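Long-range contact in superoxide dismutase (Clostridium difficile, PDB 3TJT), which probably catalyses the dismutation of superoxide to hydrogen peroxide and oxygen at an iron or manganese centre: residues P162-D167 / V192-A197. Residues are numbered along the deposited sequence; the frame is centred on the assembly and turned at random.
With FE (Fe (III) ion), chain B.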
# COMPACT_ATOMS: atom_id res chain seq x y z
N PRO A 162 -16.62 10.39 -8.93
CA PRO A 162 -16.50 10.25 -7.47
C PRO A 162 -17.39 11.25 -6.75
O PRO A 162 -17.39 12.44 -7.09
CB PRO A 162 -15.02 10.58 -7.19
CG PRO A 162 -14.35 10.60 -8.51
CD PRO A 162 -15.39 10.90 -9.55
N ILE A 163 -18.12 10.78 -5.75
CA ILE A 163 -19.01 11.61 -4.95
C ILE A 163 -18.39 11.84 -3.56
O ILE A 163 -18.22 12.97 -3.14
CB ILE A 163 -20.40 10.96 -4.82
CG1 ILE A 163 -20.97 10.68 -6.22
CG2 ILE A 163 -21.35 11.85 -4.00
CD1 ILE A 163 -21.02 11.92 -7.12
N ILE A 164 -18.08 10.75 -2.86
CA ILE A 164 -17.12 10.83 -1.75
C ILE A 164 -16.05 9.75 -1.94
O ILE A 164 -16.24 8.80 -2.71
CB ILE A 164 -17.78 10.69 -0.35
CG1 ILE A 164 -18.18 9.25 -0.05
CG2 ILE A 164 -18.95 11.68 -0.19
CD1 ILE A 164 -18.68 9.02 1.38
N GLY A 165 -14.93 9.88 -1.25
CA GLY A 165 -13.88 8.88 -1.35
C GLY A 165 -13.00 8.92 -0.12
O GLY A 165 -12.81 9.99 0.44
N LEU A 166 -12.48 7.76 0.28
CA LEU A 166 -11.65 7.63 1.48
C LEU A 166 -10.31 6.99 1.15
O LEU A 166 -10.26 5.89 0.58
CB LEU A 166 -12.38 6.79 2.54
CG LEU A 166 -11.61 6.46 3.83
CD1 LEU A 166 -11.14 7.73 4.54
CD2 LEU A 166 -12.47 5.58 4.74
N ASP A 167 -9.25 7.68 1.51
CA ASP A 167 -7.87 7.21 1.35
C ASP A 167 -7.59 6.16 2.42
O ASP A 167 -7.64 6.45 3.61
CB ASP A 167 -6.94 8.41 1.51
CG ASP A 167 -5.49 8.11 1.17
OD1 ASP A 167 -5.15 6.93 0.93
OD2 ASP A 167 -4.68 9.06 1.13
N VAL A 192 -16.85 13.85 6.92
CA VAL A 192 -17.30 13.89 5.53
C VAL A 192 -18.08 15.18 5.26
O VAL A 192 -18.97 15.55 6.03
CB VAL A 192 -18.18 12.69 5.17
CG1 VAL A 192 -18.78 12.86 3.76
CG2 VAL A 192 -17.39 11.39 5.25
N ASN A 193 -17.73 15.87 4.18
CA ASN A 193 -18.42 17.09 3.78
C ASN A 193 -19.58 16.76 2.83
O ASN A 193 -19.41 16.68 1.62
CB ASN A 193 -17.45 18.07 3.11
CG ASN A 193 -18.13 19.39 2.72
OD1 ASN A 193 -19.34 19.55 2.85
ND2 ASN A 193 -17.34 20.34 2.23
N TRP A 194 -20.76 16.56 3.40
CA TRP A 194 -21.92 16.16 2.62
C TRP A 194 -22.40 17.24 1.67
O TRP A 194 -23.00 16.94 0.63
CB TRP A 194 -23.06 15.64 3.52
CG TRP A 194 -22.72 14.29 4.06
CD1 TRP A 194 -22.37 13.98 5.34
CD2 TRP A 194 -22.63 13.07 3.31
NE1 TRP A 194 -22.08 12.63 5.44
CE2 TRP A 194 -22.25 12.05 4.20
CE3 TRP A 194 -22.86 12.74 1.97
CZ2 TRP A 194 -22.07 10.72 3.80
CZ3 TRP A 194 -22.70 11.43 1.56
CH2 TRP A 194 -22.31 10.43 2.48
N ASN A 195 -22.15 18.51 2.00
CA ASN A 195 -22.48 19.59 1.07
C ASN A 195 -21.59 19.55 -0.17
O ASN A 195 -22.06 19.77 -1.29
CB ASN A 195 -22.39 20.95 1.76
CG ASN A 195 -23.34 21.06 2.95
OD1 ASN A 195 -24.35 20.37 3.01
ND2 ASN A 195 -22.99 21.91 3.91
N GLY A 196 -20.32 19.25 0.04
CA GLY A 196 -19.40 19.08 -1.07
C GLY A 196 -19.79 17.86 -1.90
O GLY A 196 -19.76 17.90 -3.13
N ALA A 197 -20.18 16.79 -1.21
CA ALA A 197 -20.64 15.58 -1.89
C ALA A 197 -21.85 15.89 -2.77
O ALA A 197 -21.95 15.42 -3.90
CB ALA A 197 -20.97 14.49 -0.89
FE FE B . -2.91 9.63 0.69
O HOH W 1 -3.02 7.99 -0.83
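The indole of Trp194 meets Ile164 through its six-membered ring: CH2 lies 4.0 Å from Ile164 CD1, a methyl that comes in obliquely. One ring face carries Val192 CG1, 3.6 Å above the plane and offset toward the rim. The same Val192 methyl reaches Ile164 CG2, the two side chains crossing at about a right angle. Ile164 CG2 is also met by Trp194 CZ3 and, at its closest approach, by Ala197 CB at 3.5 Å. Ile164 CG1 takes the crowded position between backbone N and carbonyl carbon (chi1 75°), while chi2 of 173° extends CD1 to the tryptophan. Ile163 packs beside it, its CA nearest to that of Ala197 (5.3 Å) and its CG2 lying 3.6 Å from the backbone carbonyl Ala197 O. The side-chain pairs are apolar, and all five touching residues are buried. Asn193 N-caps the helix: its OD1 accepts from Gly196 N at 3.0 Å, the donor standing above the carbonyl plane (72° out of it). Within the C-terminal domain of the iron/manganese superoxide dismutases, the contact seats the start of helix 194-202 against strand 161-167, outermost in this chain's three-stranded antiparallel sheet, whose far end carries the iron ligand Asp167. Ile163 and Ile164 form a classic beta bulge opposite Leu136 of strand 132-138; helix 101-111 packs on Trp194 and Ala197 through Leu103, and Trp188 of helix 181-188 touches Ile164.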